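PDB 4ZNM: C-domain type II peptide synthetase from Streptomyces globisporus, which is a condensation-domain protein, probably free-standing, of the nonribosomal peptide synthetase type, with a fold of the CoA-dependent acyltransferase clan. Local coordinates for residues Tyr46-Ala51 against Thr158-Trp163; Glu75-Ser80 against Pro135-Val140; Leu129-Leu134 against Ile154-Ala159. One frame throughout, in Å; residues are numbered along the deposited sequence. Where two conformers were deposited one is given.

Contact 1 of 3, residues Tyr46-Ala51 against Thr158-Trp163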
ATOM      1  N   TYR A  46       7.349  -9.759  -3.105  1.00 22.63           N
ATOM      2  CA  TYR A  46       7.075  -8.326  -2.952  1.00 22.71           C
ATOM      3  C   TYR A  46       6.060  -7.939  -4.021  1.00 20.23           C
ATOM      4  O   TYR A  46       6.384  -7.391  -5.087  1.00 18.85           O
ATOM      5  CB  TYR A  46       8.358  -7.484  -3.043  1.00 20.19           C
ATOM      6  CG  TYR A  46       8.124  -6.055  -2.737  1.00 21.91           C
ATOM      7  CD1 TYR A  46       7.849  -5.643  -1.433  1.00 23.39           C
ATOM      8  CD2 TYR A  46       8.171  -5.102  -3.734  1.00 26.95           C
ATOM      9  CE1 TYR A  46       7.646  -4.319  -1.123  1.00 23.50           C
ATOM     10  CE2 TYR A  46       7.939  -3.760  -3.435  1.00 23.46           C
ATOM     11  CZ  TYR A  46       7.691  -3.386  -2.129  1.00 19.68           C
ATOM     12  OH  TYR A  46       7.447  -2.067  -1.817  1.00 22.37           O
ATOM     13  N   HIS A  47       4.807  -8.305  -3.742  1.00 24.24           N
ATOM     14  CA  HIS A  47       3.727  -8.097  -4.674  1.00 24.39           C
ATOM     15  C   HIS A  47       2.545  -7.431  -3.994  1.00 24.33           C
ATOM     16  O   HIS A  47       2.544  -7.205  -2.785  1.00 20.60           O
ATOM     17  CB  HIS A  47       3.294  -9.425  -5.330  1.00 21.43           C
ATOM     18  CG  HIS A  47       3.106 -10.557  -4.372  1.00 18.77           C
ATOM     19  ND1 HIS A  47       2.308 -10.462  -3.250  1.00 22.80           N
ATOM     20  CD2 HIS A  47       3.611 -11.815  -4.378  1.00 18.57           C
ATOM     21  CE1 HIS A  47       2.327 -11.619  -2.607  1.00 22.16           C
ATOM     22  NE2 HIS A  47       3.096 -12.461  -3.278  1.00 25.54           N
ATOM     23  N   ILE A  48       1.573  -7.051  -4.808  1.00 18.85           N
ATOM     24  CA  ILE A  48       0.359  -6.438  -4.305  1.00 20.35           C
ATOM     25  C   ILE A  48      -0.795  -7.215  -4.936  1.00 19.20           C
ATOM     26  O   ILE A  48      -0.735  -7.548  -6.124  1.00 17.82           O
ATOM     27  CB  ILE A  48       0.319  -4.908  -4.637  1.00 22.94           C
ATOM     28  CG1 ILE A  48      -0.980  -4.265  -4.170  1.00 27.53           C
ATOM     29  CG2 ILE A  48       0.470  -4.692  -6.148  1.00 28.43           C
ATOM     30  CD1 ILE A  48      -0.948  -2.688  -4.319  1.00 32.05           C
ATOM     31  N   VAL A  49      -1.825  -7.521  -4.147  1.00 23.36           N
ATOM     32  CA  VAL A  49      -2.946  -8.333  -4.633  1.00 22.62           C
ATOM     33  C   VAL A  49      -4.208  -7.550  -4.422  1.00 25.17           C
ATOM     34  O   VAL A  49      -4.312  -6.787  -3.485  1.00 28.06           O
ATOM     35  CB  VAL A  49      -3.066  -9.699  -3.919  1.00 22.71           C
ATOM     36  CG1 VAL A  49      -1.791 -10.464  -4.020  1.00 26.24           C
ATOM     37  CG2 VAL A  49      -3.451  -9.474  -2.449  1.00 35.66           C
ATOM     38  N   GLY A  50      -5.187  -7.779  -5.280  1.00 22.50           N
ATOM     39  CA  GLY A  50      -6.500  -7.192  -5.096  1.00 21.63           C
ATOM     40  C   GLY A  50      -7.545  -8.142  -5.649  1.00 21.75           C
ATOM     41  O   GLY A  50      -7.249  -9.020  -6.491  1.00 21.65           O
ATOM     42  N   ALA A  51      -8.752  -7.983  -5.143  1.00 19.97           N
ATOM     43  CA  ALA A  51      -9.875  -8.823  -5.556  1.00 21.61           C
ATOM     44  C   ALA A  51     -11.105  -7.983  -5.803  1.00 20.71           C
ATOM     45  O   ALA A  51     -11.382  -7.035  -5.048  1.00 23.44           O
ATOM     46  CB  ALA A  51     -10.169  -9.858  -4.502  1.00 22.78           C
ATOM     47  N   THR A 158       7.036  -3.558  -7.235  1.00 19.08           N
ATOM     48  CA  THR A 158       7.926  -2.599  -7.909  1.00 21.44           C
ATOM     49  C   THR A 158       7.253  -2.000  -9.142  1.00 21.94           C
ATOM     50  O   THR A 158       7.664  -0.946  -9.621  1.00 21.73           O
ATOM     51  CB  THR A 158       9.290  -3.247  -8.377  1.00 20.43           C
ATOM     52  OG1 THR A 158       9.023  -4.362  -9.249  1.00 23.43           O
ATOM     53  CG2 THR A 158      10.157  -3.691  -7.195  1.00 17.97           C
ATOM     54  N   ALA A 159       6.206  -2.671  -9.635  1.00 18.95           N
ATOM     55  CA  ALA A 159       5.537  -2.315 -10.876  1.00 21.03           C
ATOM     56  C   ALA A 159       4.199  -1.590 -10.659  1.00 20.74           C
ATOM     57  O   ALA A 159       3.719  -0.937 -11.558  1.00 24.23           O
ATOM     58  CB  ALA A 159       5.293  -3.582 -11.707  1.00 22.42           C
ATOM     59  N   ALA A 160       3.590  -1.741  -9.487  1.00 16.68           N
ATOM     60  CA  ALA A 160       2.248  -1.223  -9.234  1.00 19.20           C
ATOM     61  C   ALA A 160       2.038  -0.966  -7.770  1.00 16.43           C
ATOM     62  O   ALA A 160       2.443  -1.762  -6.932  1.00 19.65           O
ATOM     63  CB  ALA A 160       1.184  -2.232  -9.758  1.00 22.82           C
ATOM     64  N   ASP A 161       1.433   0.171  -7.463  1.00 17.84           N
ATOM     65  CA  ASP A 161       0.896   0.455  -6.140  1.00 19.84           C
ATOM     66  C   ASP A 161      -0.656   0.337  -6.119  1.00 21.79           C
ATOM     67  O   ASP A 161      -1.264  -0.106  -7.101  1.00 20.12           O
ATOM     68  CB  ASP A 161       1.354   1.852  -5.675  1.00 17.94           C
ATOM     69  CG  ASP A 161       1.002   2.994  -6.677  1.00 20.20           C
ATOM     70  OD1 ASP A 161       0.088   2.839  -7.530  1.00 21.51           O
ATOM     71  OD2 ASP A 161       1.639   4.085  -6.561  1.00 22.65           O
ATOM     72  N   ALA A 162      -1.283   0.680  -4.994  1.00 18.03           N
ATOM     73  CA  ALA A 162      -2.739   0.492  -4.854  1.00 19.71           C
ATOM     74  C   ALA A 162      -3.502   1.252  -5.933  1.00 20.49           C
ATOM     75  O   ALA A 162      -4.416   0.708  -6.562  1.00 23.77           O
ATOM     76  CB  ALA A 162      -3.207   0.895  -3.473  1.00 21.51           C
ATOM     77  N   TRP A 163      -3.092   2.478  -6.205  1.00 21.40           N
ATOM     78  CA  TRP A 163      -3.771   3.299  -7.214  1.00 20.00           C
ATOM     79  C   TRP A 163      -3.639   2.640  -8.584  1.00 22.84           C
ATOM     80  O   TRP A 163      -4.611   2.554  -9.365  1.00 22.13           O
ATOM     81  CB  TRP A 163      -3.197   4.732  -7.214  1.00 20.62           C
ATOM     82  CG  TRP A 163      -3.773   5.665  -8.245  1.00 29.99           C
ATOM     83  CD1 TRP A 163      -3.583   5.612  -9.578  1.00 34.49           C
ATOM     84  CD2 TRP A 163      -4.589   6.821  -8.004  1.00 62.53           C
ATOM     85  NE1 TRP A 163      -4.233   6.644 -10.193  1.00 43.66           N
ATOM     86  CE2 TRP A 163      -4.861   7.402  -9.250  1.00 64.94           C
ATOM     87  CE3 TRP A 163      -5.126   7.405  -6.857  1.00 95.36           C
ATOM     88  CZ2 TRP A 163      -5.639   8.547  -9.389  1.00 84.25           C
ATOM     89  CZ3 TRP A 163      -5.903   8.540  -6.993  1.00 99.12           C
ATOM     90  CH2 TRP A 163      -6.155   9.099  -8.252  1.00 96.20           C
TER
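Ile48 has the largest share of the buried surface, ahead of Tyr46 and Thr158, and packs against the backbone of Ala160, Asp161 and Ala162. Its CG1 is anti to the backbone N (chi1 177°), and CD1 continues the chain in extended form (chi2 172°). CD1 lies 3.5 Å from the backbone N of Ala162 and also touches the carbonyl carbon of Asp161. The CB of Ala162 is a looser apolar neighbour of the same methyl. The other branch of Ile48 works separately: its CG2 meets Ala160 O at 3.6 Å and has Ala160 CB a little farther off.

Tyr46 and Thr158 form the second patch. Thr158 N lies 3.9 Å from Tyr46 CE2, oblique to the ring. The neighbouring CD2 of Tyr46 lies 4.2 Å from Thr158 CG2, so CD2 and CE2 are the ring atoms that meet Thr158. The same tyrosine ring stacks with His157.

No hydrogen bond crosses between the segments. The CB of Asp161 points away from segment 46-51. Its OD1 caps the N of Ala164 and forms a salt bridge with Arg298, while OD2 accepts from Phe310 N. Asp161 is thus the N-cap of helix 162-180. Residues 156-161 match the HHxxxD signature of condensation domains, and this contact sets its latter half against the start of strand 47-55.

Contact 2 of 3, residues Glu75-Ser80 against Pro135-Val140. With NA (sodium ion), chain C.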
ATOM      1  N   GLU A  75       3.571  -0.129 -19.949  1.00 25.64           N
ATOM      2  CA  GLU A  75       4.988  -0.553 -19.946  1.00 24.98           C
ATOM      3  C   GLU A  75       5.494  -1.023 -18.590  1.00 23.82           C
ATOM      4  O   GLU A  75       6.316  -1.931 -18.531  1.00 23.22           O
ATOM      5  CB  GLU A  75       5.905   0.577 -20.417  1.00 26.11           C
ATOM      6  CG  GLU A  75       5.854   0.764 -21.892  1.00 31.44           C
ATOM      7  CD  GLU A  75       6.657   1.952 -22.403  1.00 44.58           C
ATOM      8  OE1 GLU A  75       7.357   2.633 -21.602  1.00 37.15           O
ATOM      9  OE2 GLU A  75       6.568   2.186 -23.633  1.00 47.66           O
ATOM     10  N   ALA A  76       5.034  -0.407 -17.508  1.00 23.37           N
ATOM     11  CA  ALA A  76       5.477  -0.826 -16.191  1.00 21.99           C
ATOM     12  C   ALA A  76       5.199  -2.313 -15.980  1.00 22.76           C
ATOM     13  O   ALA A  76       5.911  -2.955 -15.227  1.00 21.20           O
ATOM     14  CB  ALA A  76       4.808  -0.013 -15.102  1.00 22.11           C
ATOM     15  N   LEU A  77       4.167  -2.850 -16.640  1.00 19.19           N
ATOM     16  CA  LEU A  77       3.777  -4.252 -16.436  1.00 23.41           C
ATOM     17  C   LEU A  77       4.610  -5.225 -17.266  1.00 20.87           C
ATOM     18  O   LEU A  77       4.368  -6.431 -17.231  1.00 23.82           O
ATOM     19  CB  LEU A  77       2.296  -4.482 -16.791  1.00 21.55           C
ATOM     20  CG  LEU A  77       1.268  -3.758 -15.901  1.00 17.86           C
ATOM     21  CD1 LEU A  77      -0.145  -4.097 -16.311  1.00 24.27           C
ATOM     22  CD2 LEU A  77       1.480  -4.103 -14.464  1.00 22.94           C
ATOM     23  N   ARG A  78       5.549  -4.670 -18.020  1.00 21.80           N
ATOM     24  CA  ARG A  78       6.457  -5.393 -18.893  1.00 24.43           C
ATOM     25  C   ARG A  78       7.887  -4.952 -18.610  1.00 22.40           C
ATOM     26  O   ARG A  78       8.773  -5.221 -19.411  1.00 25.51           O
ATOM     27  CB  ARG A  78       6.155  -5.109 -20.378  1.00 26.01           C
ATOM     28  CG  ARG A  78       4.839  -5.437 -20.807  1.00 26.74           C
ATOM     29  CD  ARG A  78       4.710  -5.164 -22.268  1.00 25.84           C
ATOM     30  NE  ARG A  78       4.153  -3.868 -22.643  1.00 25.92           N
ATOM     31  CZ  ARG A  78       4.780  -2.990 -23.421  1.00 28.37           C
ATOM     32  NH1 ARG A  78       6.022  -3.207 -23.826  1.00 28.68           N
ATOM     33  NH2 ARG A  78       4.174  -1.866 -23.776  1.00 31.01           N
ATOM     34  N   THR A  79       8.108  -4.245 -17.504  1.00 22.54           N
ATOM     35  CA  THR A  79       9.460  -3.782 -17.151  1.00 23.75           C
ATOM     36  C   THR A  79      10.081  -4.665 -16.072  1.00 22.10           C
ATOM     37  O   THR A  79       9.848  -4.492 -14.887  1.00 24.55           O
ATOM     38  CB  THR A  79       9.454  -2.315 -16.695  1.00 25.07           C
ATOM     39  OG1 THR A  79       8.848  -1.514 -17.721  1.00 25.84           O
ATOM     40  CG2 THR A  79      10.852  -1.796 -16.500  1.00 24.19           C
ATOM     41  N   SER A  80      10.871  -5.638 -16.515  1.00 20.50           N
ATOM     42  CA  SER A  80      11.594  -6.481 -15.589  1.00 19.52           C
ATOM     43  C   SER A  80      12.749  -5.700 -14.955  1.00 19.32           C
ATOM     44  O   SER A  80      13.208  -4.687 -15.484  1.00 27.85           O
ATOM     45  CB  SER A  80      12.141  -7.706 -16.315  1.00 23.95           C
ATOM     46  OG  SER A  80      13.128  -7.306 -17.253  1.00 27.79           O
ATOM     47  N   PRO A 135       5.704 -13.136 -16.181  1.00 24.86           N
ATOM     48  CA  PRO A 135       4.830 -11.961 -16.089  1.00 20.21           C
ATOM     49  C   PRO A 135       5.083 -11.130 -14.830  1.00 19.62           C
ATOM     50  O   PRO A 135       5.650 -11.611 -13.864  1.00 20.95           O
ATOM     51  CB  PRO A 135       3.435 -12.567 -16.055  1.00 21.68           C
ATOM     52  CG  PRO A 135       3.618 -13.862 -15.314  1.00 24.46           C
ATOM     53  CD  PRO A 135       5.009 -14.365 -15.728  1.00 27.13           C
ATOM     54  N   LEU A 136       4.643  -9.884 -14.870  1.00 18.03           N
ATOM     55  CA  LEU A 136       4.603  -9.028 -13.707  1.00 20.09           C
ATOM     56  C   LEU A 136       3.168  -8.828 -13.203  1.00 22.90           C
ATOM     57  O   LEU A 136       2.942  -8.118 -12.217  1.00 21.05           O
ATOM     58  CB  LEU A 136       5.227  -7.691 -14.067  1.00 19.54           C
ATOM     59  CG  LEU A 136       6.720  -7.773 -14.427  1.00 21.35           C
ATOM     60  CD1 LEU A 136       7.185  -6.388 -14.820  1.00 24.75           C
ATOM     61  CD2 LEU A 136       7.514  -8.309 -13.264  1.00 24.93           C
ATOM     62  N   LEU A 137       2.198  -9.438 -13.902  1.00 20.72           N
ATOM     63  CA  LEU A 137       0.789  -9.371 -13.520  1.00 19.96           C
ATOM     64  C   LEU A 137       0.202 -10.733 -13.823  1.00 21.99           C
ATOM     65  O   LEU A 137       0.391 -11.220 -14.919  1.00 21.66           O
ATOM     66  CB  LEU A 137       0.040  -8.289 -14.303  1.00 20.74           C
ATOM     67  CG  LEU A 137      -1.489  -8.240 -14.205  1.00 24.80           C
ATOM     68  CD1 LEU A 137      -1.965  -7.727 -12.830  1.00 24.58           C
ATOM     69  CD2 LEU A 137      -2.102  -7.346 -15.319  1.00 23.60           C
ATOM     70  N   ARG A 138      -0.469 -11.338 -12.854  1.00 19.21           N
ATOM     71  CA  ARG A 138      -1.256 -12.541 -13.103  1.00 20.31           C
ATOM     72  C   ARG A 138      -2.684 -12.348 -12.640  1.00 24.29           C
ATOM     73  O   ARG A 138      -2.961 -11.485 -11.806  1.00 18.05           O
ATOM     74  CB  ARG A 138      -0.693 -13.742 -12.381  1.00 24.19           C
ATOM     75  CG  ARG A 138       0.630 -14.209 -12.904  1.00 31.18           C
ATOM     76  CD  ARG A 138       0.979 -15.616 -12.398  1.00 30.24           C
ATOM     77  NE  ARG A 138       1.458 -15.628 -11.013  1.00 37.95           N
ATOM     78  CZ  ARG A 138       0.722 -15.933  -9.945  1.00 38.89           C
ATOM     79  NH1 ARG A 138       1.300 -15.929  -8.735  1.00 31.90           N
ATOM     80  NH2 ARG A 138      -0.577 -16.253 -10.081  1.00 42.60           N
ATOM     81  N   ALA A 139      -3.566 -13.206 -13.138  1.00 27.50           N
ATOM     82  CA  ALA A 139      -4.967 -13.169 -12.753  1.00 23.30           C
ATOM     83  C   ALA A 139      -5.503 -14.560 -12.502  1.00 19.81           C
ATOM     84  O   ALA A 139      -5.202 -15.521 -13.241  1.00 20.96           O
ATOM     85  CB  ALA A 139      -5.782 -12.506 -13.816  1.00 21.81           C
ATOM     86  N   VAL A 140      -6.325 -14.646 -11.473  1.00 19.46           N
ATOM     87  CA  VAL A 140      -7.012 -15.869 -11.134  1.00 18.25           C
ATOM     88  C   VAL A 140      -8.511 -15.509 -11.010  1.00 20.29           C
ATOM     89  O   VAL A 140      -8.890 -14.653 -10.222  1.00 20.11           O
ATOM     90  CB  VAL A 140      -6.469 -16.477  -9.842  1.00 21.54           C
ATOM     91  CG1 VAL A 140      -7.197 -17.748  -9.506  1.00 23.33           C
ATOM     92  CG2 VAL A 140      -4.969 -16.733  -9.967  1.00 25.83           C
TER
HETATM   93 NA    NA C 501       7.587 -12.593 -13.137  1.00 23.63          NA
HETATM   94  O   HOH W   1       3.687  -9.107 -17.488  1.00 23.60           O
HETATM   95  O   HOH W   2       6.945 -14.707 -12.709  1.00 30.08           O
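Leu136 reaches into the junction of the 3-10 segment 75-77 and strand 79-84, and its apolar packing is mostly against backbone. Its CG sits beside the backbone N (chi1 -64°), and CD1 extends onward (chi2 177°). CD1 lies 3.3 Å from Thr79 O and also touches Ala76 O. Nearer the root of the side chain, Leu136 CB meets Leu77 O at 3.5 Å. A separate methyl contact joins Leu77 CD1 to Leu137 CD2 at 3.9 Å, where the two side chains cross obliquely. Leu137 also touches Val70 and Val71 of helix 60-73.

One water makes the polar link between the segments. It donates to Leu77 O at 2.8 Å and accepts from Leu136 N at 2.9 Å. No direct hydrogen bond joins the two segments.

The junction is held from within. Thr79 OG1 donates to Glu75 O at 2.7 Å, from 52° above the carbonyl plane. Arg78 N reaches the same oxygen from the opposite face.

Metal binding is one residue before Leu136. Pro135, which follows a cis peptide bond, gives its carbonyl oxygen to the sodium ion at 2.3 Å. Ser130 and Glu133 bind the same ion. The Pro135-Leu136 peptide thus gives its O to sodium and its N-H to the water held by Leu77 O; the ion may polarise it and strengthen that N-H as a donor.

Contact 3 of 3, residues Leu129-Leu134 against Ile154-Ala159. With NA (sodium ion), chain C.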
ATOM      1  N   LEU A 129       5.817 -14.213  -7.332  1.00 25.71           N
ATOM      2  CA  LEU A 129       5.750 -13.591  -8.652  1.00 26.22           C
ATOM      3  C   LEU A 129       7.059 -12.817  -8.856  1.00 24.35           C
ATOM      4  O   LEU A 129       7.252 -11.779  -8.258  1.00 28.73           O
ATOM      5  CB  LEU A 129       4.526 -12.684  -8.732  1.00 29.54           C
ATOM      6  CG  LEU A 129       4.327 -11.866 -10.005  1.00 37.47           C
ATOM      7  CD1 LEU A 129       4.276 -12.772 -11.195  1.00 49.57           C
ATOM      8  CD2 LEU A 129       3.038 -11.050  -9.938  1.00 43.07           C
ATOM      9  N   SER A 130       7.942 -13.354  -9.682  0.55 20.55           N
ATOM     10  CA  SER A 130       9.267 -12.783  -9.910  0.55 21.68           C
ATOM     11  C   SER A 130       9.201 -11.410 -10.555  0.55 21.71           C
ATOM     12  O   SER A 130       8.230 -11.091 -11.254  0.55 23.78           O
ATOM     13  CB  SER A 130      10.077 -13.710 -10.801  0.55 19.71           C
ATOM     14  OG  SER A 130       9.582 -13.656 -12.122  0.55 25.98           O
ATOM     15  N   VAL A 131      10.226 -10.593 -10.303  1.00 22.42           N
ATOM     16  CA  VAL A 131      10.388  -9.333 -11.040  1.00 22.53           C
ATOM     17  C   VAL A 131      11.414  -9.514 -12.179  1.00 21.96           C
ATOM     18  O   VAL A 131      11.552  -8.685 -13.078  1.00 22.66           O
ATOM     19  CB  VAL A 131      10.816  -8.185 -10.087  1.00 21.51           C
ATOM     20  CG1 VAL A 131      12.263  -8.360  -9.665  1.00 22.96           C
ATOM     21  CG2 VAL A 131      10.544  -6.848 -10.772  1.00 24.37           C
ATOM     22  N   ARG A 132      12.153 -10.606 -12.124  1.00 23.27           N
ATOM     23  CA  ARG A 132      13.302 -10.793 -13.019  1.00 28.49           C
ATOM     24  C   ARG A 132      12.878 -11.248 -14.413  1.00 30.69           C
ATOM     25  O   ARG A 132      13.652 -11.161 -15.367  1.00 28.17           O
ATOM     26  CB  ARG A 132      14.297 -11.790 -12.410  1.00 27.53           C
ATOM     27  CG  ARG A 132      15.010 -11.173 -11.203  1.00 25.22           C
ATOM     28  CD  ARG A 132      16.298 -11.919 -10.793  1.00 28.69           C
ATOM     29  NE  ARG A 132      15.966 -13.277 -10.359  1.00 36.68           N
ATOM     30  CZ  ARG A 132      15.615 -13.607  -9.117  1.00 38.41           C
ATOM     31  NH1 ARG A 132      15.332 -14.870  -8.819  1.00 40.04           N
ATOM     32  NH2 ARG A 132      15.552 -12.683  -8.163  1.00 35.49           N
ATOM     33  N   GLU A 133      11.641 -11.711 -14.546  1.00 22.86           N
ATOM     34  CA  GLU A 133      11.107 -12.012 -15.875  1.00 23.90           C
ATOM     35  C   GLU A 133       9.603 -11.935 -15.865  1.00 26.10           C
ATOM     36  O   GLU A 133       9.005 -11.993 -14.821  1.00 22.90           O
ATOM     37  CB  GLU A 133      11.560 -13.405 -16.360  1.00 33.36           C
ATOM     38  CG  GLU A 133      10.980 -14.570 -15.614  1.00 49.55           C
ATOM     39  CD  GLU A 133      11.779 -14.961 -14.396  1.00 87.57           C
ATOM     40  OE1 GLU A 133      12.855 -14.373 -14.167  1.00107.44           O
ATOM     41  OE2 GLU A 133      11.334 -15.870 -13.665  1.00100.86           O
ATOM     42  N   LEU A 134       8.995 -11.809 -17.034  1.00 22.03           N
ATOM     43  CA  LEU A 134       7.533 -11.757 -17.117  1.00 26.96           C
ATOM     44  C   LEU A 134       6.952 -13.114 -16.678  1.00 24.92           C
ATOM     45  O   LEU A 134       7.632 -14.120 -16.781  1.00 25.40           O
ATOM     46  CB  LEU A 134       7.109 -11.392 -18.536  1.00 30.08           C
ATOM     47  CG  LEU A 134       7.734 -10.090 -19.085  1.00 27.89           C
ATOM     48  CD1 LEU A 134       7.131  -9.669 -20.393  1.00 31.41           C
ATOM     49  CD2 LEU A 134       7.633  -8.927 -18.083  1.00 25.10           C
ATOM     50  N   ILE A 154      -2.731 -10.087  -9.155  1.00 17.50           N
ATOM     51  CA  ILE A 154      -1.487  -9.960  -8.427  1.00 19.00           C
ATOM     52  C   ILE A 154      -0.435  -9.374  -9.335  1.00 19.08           C
ATOM     53  O   ILE A 154      -0.309  -9.746 -10.493  1.00 20.96           O
ATOM     54  CB  ILE A 154      -1.045 -11.295  -7.866  1.00 21.85           C
ATOM     55  CG1 ILE A 154       0.256 -11.118  -7.089  1.00 24.21           C
ATOM     56  CG2 ILE A 154      -0.930 -12.306  -8.965  1.00 23.01           C
ATOM     57  CD1 ILE A 154       0.655 -12.367  -6.336  1.00 21.88           C
ATOM     58  N   ALA A 155       0.305  -8.424  -8.786  1.00 17.12           N
ATOM     59  CA  ALA A 155       1.310  -7.706  -9.543  1.00 22.80           C
ATOM     60  C   ALA A 155       2.504  -7.446  -8.659  1.00 19.55           C
ATOM     61  O   ALA A 155       2.366  -7.249  -7.447  1.00 16.81           O
ATOM     62  CB  ALA A 155       0.744  -6.394 -10.042  1.00 23.26           C
ATOM     63  N   HIS A 156       3.679  -7.409  -9.266  1.00 18.24           N
ATOM     64  CA  HIS A 156       4.859  -7.115  -8.503  1.00 21.79           C
ATOM     65  C   HIS A 156       4.800  -5.666  -8.043  1.00 22.14           C
ATOM     66  O   HIS A 156       4.425  -4.758  -8.787  1.00 22.15           O
ATOM     67  CB  HIS A 156       6.132  -7.385  -9.294  1.00 20.98           C
ATOM     68  CG  HIS A 156       7.297  -7.644  -8.400  1.00 19.56           C
ATOM     69  ND1 HIS A 156       8.076  -6.634  -7.871  1.00 18.13           N
ATOM     70  CD2 HIS A 156       7.762  -8.797  -7.866  1.00 18.38           C
ATOM     71  CE1 HIS A 156       8.991  -7.163  -7.070  1.00 21.33           C
ATOM     72  NE2 HIS A 156       8.819  -8.475  -7.054  1.00 20.32           N
ATOM     73  N   HIS A 157       5.167  -5.457  -6.791  1.00 19.28           N
ATOM     74  CA  HIS A 157       4.928  -4.179  -6.137  1.00 19.04           C
ATOM     75  C   HIS A 157       5.997  -3.133  -6.498  1.00 20.81           C
ATOM     76  O   HIS A 157       5.879  -1.949  -6.126  1.00 22.94           O
ATOM     77  CB  HIS A 157       4.818  -4.458  -4.640  1.00 22.12           C
ATOM     78  CG  HIS A 157       4.214  -3.344  -3.831  1.00 23.13           C
ATOM     79  ND1 HIS A 157       3.587  -2.244  -4.383  1.00 26.07           N
ATOM     80  CD2 HIS A 157       4.155  -3.171  -2.492  1.00 27.57           C
ATOM     81  CE1 HIS A 157       3.168  -1.447  -3.418  1.00 26.76           C
ATOM     82  NE2 HIS A 157       3.503  -1.984  -2.260  1.00 28.70           N
ATOM     83  N   THR A 158       7.036  -3.558  -7.235  1.00 19.08           N
ATOM     84  CA  THR A 158       7.926  -2.599  -7.909  1.00 21.44           C
ATOM     85  C   THR A 158       7.253  -2.000  -9.142  1.00 21.94           C
ATOM     86  O   THR A 158       7.664  -0.946  -9.621  1.00 21.73           O
ATOM     87  CB  THR A 158       9.290  -3.247  -8.377  1.00 20.43           C
ATOM     88  OG1 THR A 158       9.023  -4.362  -9.249  1.00 23.43           O
ATOM     89  CG2 THR A 158      10.157  -3.691  -7.195  1.00 17.97           C
ATOM     90  N   ALA A 159       6.206  -2.671  -9.635  1.00 18.95           N
ATOM     91  CA  ALA A 159       5.537  -2.315 -10.876  1.00 21.03           C
ATOM     92  C   ALA A 159       4.199  -1.590 -10.659  1.00 20.74           C
ATOM     93  O   ALA A 159       3.719  -0.937 -11.558  1.00 24.23           O
ATOM     94  CB  ALA A 159       5.293  -3.582 -11.707  1.00 22.42           C
TER
HETATM   95 NA    NA C 501       7.587 -12.593 -13.137  1.00 23.63          NA
HETATM   96  O   HOH W   2       6.945 -14.707 -12.709  1.00 30.08           O
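The sodium-binding loop 129-134 packs through Leu129 and Val131 on His156, the first histidine of the HHxxxD signature, at the end of strand 148-156. Val131 CB sits over the centre of one face of the His156 imidazole, 3.6 Å from the ring centroid and 8° off its normal, a CH-pi contact. Leu129 O comes to the edge of the same ring, in its plane, 3.1 Å from His156 CD2. Leu129 CG, anti to the backbone N (chi1 176°), is turned to strand 148-156, and CD2 rests 3.6 Å from Ile154 O.

Both imidazole nitrogens are engaged. His156 ND1 is hydrogen-bonded to Thr158 OG1 at 2.8 Å and takes a weak bond from Thr158 N. His156 NE2 bonds to Gly43 O. Val131 CG2 lies 3.3 Å from Thr158 OG1, next to this pair.

The loop wraps the sodium ion, which takes Ser130 O at 2.5 Å and Glu133 O at 2.3 Å. Ser130 OG, in one of two deposited conformers, also binds it. Pro135 O and a water complete the ligands. One loop thus feeds oxygens to the ion and meets a face and an edge of His156, which should restrain ring rotation.

All three contacts meet round strand 148-156, which lies between strands 137-143 and 47-55 in one mixed sheet. Contacts 1 and 3 share Thr158 and Ala159. Backbone bonds join them: Ile48 N to Ala155 O at 2.8 Å and Tyr46 O to His157 N at 2.9 Å. On the other side of the strand, Arg138 N bonds to Ile154 O at 2.9 Å, linking contacts 2 and 3. Their centres are about 6 Å apart, and together they supply the protein ligands of the sodium ion. Contact 1 is set back: the side chain of Thr158 is about 9 Å from the ion. The HHxxxD active-site signature starts in contact 3 and ends at Asp161 in contact 1.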